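Local coordinates for protein lactaldehyde dehydrogenase (Methanocaldococcus jannaschii, PDB 3PQA) that catalyses the NAD-dependent oxidation of lactaldehyde to lactate in the biosynthesis of coenzyme F420, working as a homotetramer, at residues L62-K67 with L184-V189; I99-L104 with P143-A148; A254-A259 with I292-N297. All blocks are in the same frame, centred on the assembly; numbering follows the deposited sequence.

In the fold
Contacts 1 and 2 lie together in the NAD-binding part of this aldehyde dehydrogenase. Their centres are about 14 Å apart, and they touch where L62, I65 and A66 of helix 55-71 meet I99, F102 and K103 of helix 88-111. I65 also packs on helix 171-186, and T101 and F102 meet A148 of helix 145-156, which ties the four helices together. In sequence, contact 2 falls wholly between the two segments of contact 1. Contact 3 comes later in the chain, on the helices beside the second mixed sheet, which includes strand 278-284. Its centre is about 47 Å from contact 1 and about 33 Å from contact 2, and it touches neither.

Contact 1: residues L62-K67 with L184-V189; sequences LMNIAK and LKKYNV
N64 on helix 55-71 meets two neighbouring residues, K186, the last residue of helix 171-186, and Y187 just after it, and these three side chains make up the whole contact. The CA atoms of N64 and K186 stand 8.9 Å apart, so the backbones are spanned by side chains alone, and only 101 Å² is buried in total.

The van der Waals contacts come first. N64 has CG anti to its backbone N (chi1 -172°), which carries the amide over the aliphatic part of K186: ND2 of N64 lies 3.7 Å from K186 CD. The lysine runs extended as far as CE, which lays CD and CE along the amide, and the bend at chi4 (67°) then turns NZ. CB of N64 reaches the tyrosine from another direction, lying in the ring plane 4.0 Å from CE1 of Y187. That ring is also met on one face by CG of K186, 3.8 Å above the plane and displaced toward the rim.

Polar interactions are local to each side. N64 OD1 accepts from Q68 NE2 one turn along its own helix, which turns the amide, and Y187 O takes a hydrogen bond from K57 NZ. The other helix ends in a Schellman motif: N188, with positive phi, is the C-prime residue, V189 N bonds to L184 O at 2.9 Å, and N188 N bonds to K185 O.

Among the charges, K67 NZ pairs with E71 and lies 6.8 Å from NZ of K186, a like-charge approach too long to be a contact. Beside the contact, I65 packs on I179, I180 and A183, and L184 and V189 pack on I61. The chemistry implies a modest surface contact of methylene, amide and ring edge, in which N64 OD1 and Y187 O are satisfied by Q68 and K57.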
# COMPACT_ATOMS: atom_id res chain seq x y z
N LEU B 62 -9.86 20.38 11.37
CA LEU B 62 -9.47 20.55 9.96
C LEU B 62 -10.67 20.94 9.07
O LEU B 62 -10.58 21.86 8.25
CB LEU B 62 -8.75 19.29 9.44
CG LEU B 62 -7.38 19.08 10.12
CD1 LEU B 62 -6.85 17.66 9.92
CD2 LEU B 62 -6.34 20.12 9.66
N MET B 63 -11.81 20.26 9.26
CA MET B 63 -13.01 20.57 8.50
C MET B 63 -13.53 21.97 8.79
O MET B 63 -13.98 22.67 7.87
CB MET B 63 -14.10 19.52 8.73
CG MET B 63 -13.80 18.17 8.07
SD MET B 63 -13.51 18.23 6.29
CE MET B 63 -15.12 18.68 5.67
N ASN B 64 -13.43 22.40 10.04
CA ASN B 64 -13.90 23.73 10.40
C ASN B 64 -13.00 24.82 9.86
O ASN B 64 -13.49 25.87 9.47
CB ASN B 64 -14.11 23.88 11.91
CG ASN B 64 -14.79 25.20 12.27
OD1 ASN B 64 -14.16 26.11 12.75
ND2 ASN B 64 -16.09 25.30 12.01
N ILE B 65 -11.70 24.57 9.79
CA ILE B 65 -10.79 25.51 9.15
C ILE B 65 -11.19 25.66 7.68
O ILE B 65 -11.32 26.79 7.17
CB ILE B 65 -9.31 25.08 9.31
CG1 ILE B 65 -8.86 25.29 10.76
CG2 ILE B 65 -8.41 25.86 8.35
CD1 ILE B 65 -7.57 24.60 11.13
N ALA B 66 -11.42 24.53 7.01
CA ALA B 66 -11.87 24.57 5.62
C ALA B 66 -13.17 25.35 5.48
O ALA B 66 -13.34 26.14 4.55
CB ALA B 66 -12.03 23.16 5.06
N LYS B 67 -14.11 25.12 6.40
CA LYS B 67 -15.40 25.80 6.34
C LYS B 67 -15.22 27.31 6.45
O LYS B 67 -15.79 28.07 5.68
CB LYS B 67 -16.35 25.28 7.42
CG LYS B 67 -17.74 25.89 7.37
CD LYS B 67 -18.67 25.19 8.33
CE LYS B 67 -20.00 25.92 8.44
NZ LYS B 67 -19.94 27.05 9.42
N LEU B 184 -9.88 25.93 17.05
CA LEU B 184 -9.35 25.39 18.30
C LEU B 184 -10.31 25.69 19.47
O LEU B 184 -10.65 24.80 20.25
CB LEU B 184 -7.95 25.94 18.59
CG LEU B 184 -6.84 25.48 17.63
CD1 LEU B 184 -5.52 26.21 17.93
CD2 LEU B 184 -6.65 23.96 17.66
N LYS B 185 -10.77 26.94 19.54
CA LYS B 185 -11.74 27.36 20.56
C LYS B 185 -13.03 26.54 20.51
O LYS B 185 -13.53 26.09 21.54
CB LYS B 185 -12.05 28.84 20.42
CG LYS B 185 -10.95 29.73 20.94
CD LYS B 185 -11.27 31.20 20.78
CE LYS B 185 -10.21 32.04 21.47
NZ LYS B 185 -10.04 33.36 20.80
N LYS B 186 -13.55 26.37 19.30
CA LYS B 186 -14.78 25.62 19.07
C LYS B 186 -14.71 24.20 19.64
O LYS B 186 -15.69 23.70 20.20
CB LYS B 186 -15.10 25.59 17.57
CG LYS B 186 -16.39 24.90 17.18
CD LYS B 186 -16.67 25.09 15.69
CE LYS B 186 -17.93 24.35 15.24
NZ LYS B 186 -19.15 24.93 15.85
N TYR B 187 -13.55 23.56 19.52
CA TYR B 187 -13.38 22.16 19.93
C TYR B 187 -12.56 21.98 21.20
O TYR B 187 -12.04 20.90 21.48
CB TYR B 187 -12.87 21.32 18.74
CG TYR B 187 -13.87 21.29 17.60
CD1 TYR B 187 -13.68 22.07 16.46
CD2 TYR B 187 -15.02 20.51 17.68
CE1 TYR B 187 -14.62 22.06 15.42
CE2 TYR B 187 -15.96 20.49 16.66
CZ TYR B 187 -15.76 21.26 15.53
OH TYR B 187 -16.69 21.23 14.52
N ASN B 188 -12.45 23.08 21.97
CA ASN B 188 -11.83 23.11 23.30
C ASN B 188 -10.37 22.66 23.37
O ASN B 188 -9.95 21.97 24.31
CB ASN B 188 -12.70 22.37 24.32
CG ASN B 188 -14.10 22.91 24.36
OD1 ASN B 188 -14.31 24.13 24.36
ND2 ASN B 188 -15.08 22.02 24.36
N VAL B 189 -9.59 23.10 22.39
CA VAL B 189 -8.17 22.82 22.37
C VAL B 189 -7.44 24.12 22.69
O VAL B 189 -7.82 25.18 22.17
CB VAL B 189 -7.74 22.27 20.98
CG1 VAL B 189 -6.23 22.03 20.92
CG2 VAL B 189 -8.52 20.99 20.67

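Contact 2: residues I99-L104 with P143-A148; sequences IGTFKL and PLNLSA
T101 has OG1 anti to its carbonyl carbon (chi1 -62°) and CG2 anti to its backbone N, so one branch turns to N145 and the other to A148. N145 is itself extended (chi1 -163°), bringing its OD1 within 2.9 Å of T101 OG1. R97 O competes for the same hydroxyl proton, so the bond to N145 is only possible. N145 ND2 donates to D430 OD2. The contact packs the N-terminal part of helix 145-156, where E94 OE2 receives the backbone N-H groups of L144 and N145, on helix 88-111.

The apolar side centres on A148. Its CB lies 3.4 Å from F102 CE2, approaching the ring obliquely, and 3.8 Å from CG2 of T101. F102 touches L62 and I65 as well, joining helix 145-156 to helix 55-71 through helix 88-111. Replacing F102 by an alanine would probably open a gap between A148 and those two residues.

All four touching residues are buried, with the side chain of N145 about 11 Å from that of C275, an active-site residue by similarity. Close apolar packing thus adjoins a buried amide whose ND2 is held by D430, while its OD1 lies within hydrogen-bonding reach of T101.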
# COMPACT_ATOMS: atom_id res chain seq x y z
N ILE B 99 -8.74 25.31 0.69
CA ILE B 99 -9.92 24.62 1.25
C ILE B 99 -9.72 23.12 1.04
O ILE B 99 -9.89 22.32 1.99
CB ILE B 99 -11.23 25.08 0.58
CG1 ILE B 99 -11.45 26.58 0.83
CG2 ILE B 99 -12.41 24.30 1.11
CD1 ILE B 99 -12.44 27.23 -0.14
N GLY B 100 -9.34 22.75 -0.18
CA GLY B 100 -9.09 21.35 -0.53
C GLY B 100 -7.99 20.70 0.31
O GLY B 100 -8.12 19.54 0.71
N THR B 101 -6.92 21.44 0.59
CA THR B 101 -5.80 20.93 1.37
C THR B 101 -6.22 20.61 2.80
O THR B 101 -5.86 19.56 3.34
CB THR B 101 -4.64 21.95 1.32
OG1 THR B 101 -4.23 22.07 -0.04
CG2 THR B 101 -3.46 21.50 2.17
N PHE B 102 -6.97 21.52 3.43
CA PHE B 102 -7.47 21.23 4.78
C PHE B 102 -8.44 20.05 4.78
O PHE B 102 -8.37 19.21 5.68
CB PHE B 102 -8.05 22.50 5.44
CG PHE B 102 -6.98 23.36 6.07
CD1 PHE B 102 -6.42 23.01 7.30
CD2 PHE B 102 -6.53 24.52 5.42
CE1 PHE B 102 -5.41 23.81 7.89
CE2 PHE B 102 -5.53 25.31 6.00
CZ PHE B 102 -4.97 24.95 7.23
N LYS B 103 -9.31 19.96 3.78
CA LYS B 103 -10.25 18.83 3.71
C LYS B 103 -9.57 17.47 3.49
O LYS B 103 -9.99 16.47 4.06
CB LYS B 103 -11.31 19.05 2.65
CG LYS B 103 -12.22 20.20 2.98
CD LYS B 103 -13.36 20.30 2.01
CE LYS B 103 -14.43 21.21 2.61
NZ LYS B 103 -15.67 21.20 1.78
N LEU B 104 -8.52 17.46 2.67
CA LEU B 104 -7.78 16.24 2.41
C LEU B 104 -7.04 15.77 3.66
O LEU B 104 -6.96 14.56 3.93
CB LEU B 104 -6.80 16.42 1.24
CG LEU B 104 -6.31 15.12 0.60
CD1 LEU B 104 -7.47 14.26 0.13
CD2 LEU B 104 -5.37 15.43 -0.56
N PRO B 143 1.10 32.14 -0.00
CA PRO B 143 1.16 32.12 1.46
C PRO B 143 -0.01 31.41 2.12
O PRO B 143 0.12 30.94 3.26
CB PRO B 143 1.18 33.62 1.82
CG PRO B 143 0.43 34.27 0.70
CD PRO B 143 0.81 33.49 -0.53
N LEU B 144 -1.15 31.32 1.45
CA LEU B 144 -2.29 30.65 2.06
C LEU B 144 -2.19 29.14 1.81
O LEU B 144 -2.16 28.36 2.75
CB LEU B 144 -3.62 31.22 1.57
CG LEU B 144 -4.90 30.55 2.09
CD1 LEU B 144 -4.98 30.60 3.61
CD2 LEU B 144 -6.14 31.18 1.46
N ASN B 145 -2.14 28.73 0.54
CA ASN B 145 -2.08 27.28 0.28
C ASN B 145 -0.77 26.61 0.72
O ASN B 145 -0.79 25.47 1.17
CB ASN B 145 -2.43 26.92 -1.18
CG ASN B 145 -2.78 25.43 -1.36
OD1 ASN B 145 -3.45 24.82 -0.50
ND2 ASN B 145 -2.34 24.85 -2.46
N LEU B 146 0.36 27.30 0.60
CA LEU B 146 1.61 26.69 1.04
C LEU B 146 1.72 26.62 2.57
O LEU B 146 2.41 25.75 3.09
CB LEU B 146 2.85 27.32 0.39
CG LEU B 146 2.98 27.09 -1.12
CD1 LEU B 146 4.22 27.77 -1.68
CD2 LEU B 146 2.98 25.60 -1.47
N SER B 147 1.05 27.54 3.27
CA SER B 147 0.83 27.39 4.72
C SER B 147 -0.08 26.18 5.01
O SER B 147 0.21 25.39 5.92
CB SER B 147 0.26 28.67 5.34
OG SER B 147 1.23 29.71 5.31
N ALA B 148 -1.15 26.04 4.22
CA ALA B 148 -2.09 24.93 4.40
C ALA B 148 -1.37 23.58 4.22
O ALA B 148 -1.63 22.62 4.94
CB ALA B 148 -3.29 25.05 3.45

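Contact 3: residues A254-A259 with I292-N297; sequences ADLNKA and IEMFVN
M294, on helix 288-300, reaches across to L256 and N257 in the first turn of helix 256-268, the CA atoms of M294 and N257 being 7.9 Å apart. Its CB points toward the other helix, and neither CB nor CG touches residues 254-259; they act as the spacer that carries the sulfur outward. With chi2 nearly extended at 165°, SD arrives beside L256, 4.0 Å from its CB and close to its CD1. The chain then bends at chi3 (68°), turning the methyl from L256 toward N257. There CE lies 3.9 Å from CB of L256 and 3.7 Å from the backbone N of N257. It also comes to 3.0 Å from ND2 of N257, unusually short for a methyl beside an amide nitrogen; that approach is doubtful, and nothing is rested on it. The methionine crosses both partner side chains at about a right angle.

In the fold, strand 246-250, helix 256-268 and strand 278-284 form a beta-alpha-beta crossover, the two strands being parallel neighbours in the second mixed sheet. Helix 288-300 follows the second of these strands and lies beside the crossover helix. M294 also packs on V260, while F295 reaches L263 and I264 on that helix and I355 and I376 on the sheet.

The turn that receives the methionine is held by its N-cap, D255. OD1 of D255 accepts from K258 N at 3.1 Å, with an N-H...O angle of 175°, from above the carboxylate plane. OD2 of D255 forms a salt bridge with K258 NZ at 3.5 Å.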
# COMPACT_ATOMS: atom_id res chain seq x y z
N ALA B 254 5.92 18.40 -31.48
CA ALA B 254 4.95 18.95 -30.52
C ALA B 254 3.77 19.63 -31.20
O ALA B 254 3.93 20.22 -32.27
CB ALA B 254 5.64 19.93 -29.58
N ASP B 255 2.59 19.52 -30.59
CA ASP B 255 1.45 20.36 -30.96
C ASP B 255 1.77 21.79 -30.52
O ASP B 255 1.70 22.09 -29.33
CB ASP B 255 0.18 19.86 -30.27
CG ASP B 255 -1.05 20.68 -30.65
OD1 ASP B 255 -0.96 21.93 -30.77
OD2 ASP B 255 -2.14 20.08 -30.80
N LEU B 256 2.09 22.67 -31.47
CA LEU B 256 2.62 24.00 -31.15
C LEU B 256 1.62 24.94 -30.49
O LEU B 256 1.97 25.67 -29.56
CB LEU B 256 3.23 24.66 -32.39
CG LEU B 256 4.58 24.10 -32.84
CD1 LEU B 256 5.27 25.09 -33.76
CD2 LEU B 256 5.48 23.76 -31.65
N ASN B 257 0.37 24.91 -30.96
CA ASN B 257 -0.71 25.68 -30.35
C ASN B 257 -0.85 25.35 -28.86
O ASN B 257 -0.89 26.26 -28.02
CB ASN B 257 -2.04 25.42 -31.07
CG ASN B 257 -2.16 26.17 -32.39
OD1 ASN B 257 -2.92 25.77 -33.27
ND2 ASN B 257 -1.44 27.27 -32.53
N LYS B 258 -0.91 24.06 -28.54
CA LYS B 258 -1.03 23.58 -27.16
C LYS B 258 0.20 23.92 -26.33
O LYS B 258 0.08 24.32 -25.16
CB LYS B 258 -1.27 22.07 -27.12
CG LYS B 258 -2.52 21.65 -27.85
CD LYS B 258 -3.43 20.80 -27.00
CE LYS B 258 -4.73 20.49 -27.74
NZ LYS B 258 -4.65 19.19 -28.49
N ALA B 259 1.39 23.74 -26.92
CA ALA B 259 2.63 24.04 -26.21
C ALA B 259 2.70 25.53 -25.86
O ALA B 259 3.03 25.90 -24.73
CB ALA B 259 3.82 23.61 -27.03
N ILE B 292 8.65 30.64 -31.56
CA ILE B 292 8.95 31.96 -30.99
C ILE B 292 7.92 33.01 -31.42
O ILE B 292 7.41 33.75 -30.59
CB ILE B 292 10.40 32.40 -31.30
CG1 ILE B 292 11.40 31.55 -30.50
CG2 ILE B 292 10.59 33.89 -30.99
CD1 ILE B 292 12.87 31.62 -30.98
N GLU B 293 7.59 33.05 -32.71
CA GLU B 293 6.59 34.00 -33.20
C GLU B 293 5.25 33.81 -32.48
O GLU B 293 4.65 34.79 -32.01
CB GLU B 293 6.42 33.87 -34.72
CG GLU B 293 5.43 34.87 -35.29
CD GLU B 293 4.99 34.55 -36.71
OE1 GLU B 293 4.21 35.34 -37.27
OE2 GLU B 293 5.39 33.50 -37.27
N MET B 294 4.79 32.56 -32.38
CA MET B 294 3.52 32.26 -31.73
C MET B 294 3.56 32.65 -30.24
O MET B 294 2.61 33.23 -29.71
CB MET B 294 3.14 30.77 -31.89
CG MET B 294 2.92 30.28 -33.34
SD MET B 294 2.92 28.46 -33.53
CE MET B 294 1.42 28.05 -32.67
N PHE B 295 4.67 32.35 -29.58
CA PHE B 295 4.83 32.58 -28.14
C PHE B 295 4.89 34.07 -27.80
O PHE B 295 4.19 34.53 -26.90
CB PHE B 295 6.06 31.83 -27.65
CG PHE B 295 6.26 31.87 -26.15
CD1 PHE B 295 5.40 31.19 -25.29
CD2 PHE B 295 7.33 32.57 -25.62
CE1 PHE B 295 5.60 31.22 -23.91
CE2 PHE B 295 7.55 32.61 -24.25
CZ PHE B 295 6.68 31.94 -23.39
N VAL B 296 5.70 34.82 -28.53
CA VAL B 296 5.77 36.28 -28.36
C VAL B 296 4.40 36.93 -28.60
O VAL B 296 3.95 37.76 -27.80
CB VAL B 296 6.85 36.90 -29.28
CG1 VAL B 296 6.74 38.42 -29.31
CG2 VAL B 296 8.26 36.47 -28.83
N ASN B 297 3.71 36.52 -29.67
CA ASN B 297 2.40 37.08 -30.02
C ASN B 297 1.34 36.92 -28.93
O ASN B 297 0.55 37.83 -28.70
CB ASN B 297 1.88 36.52 -31.34
CG ASN B 297 2.54 37.16 -32.54
OD1 ASN B 297 3.31 38.11 -32.40
ND2 ASN B 297 2.24 36.64 -33.73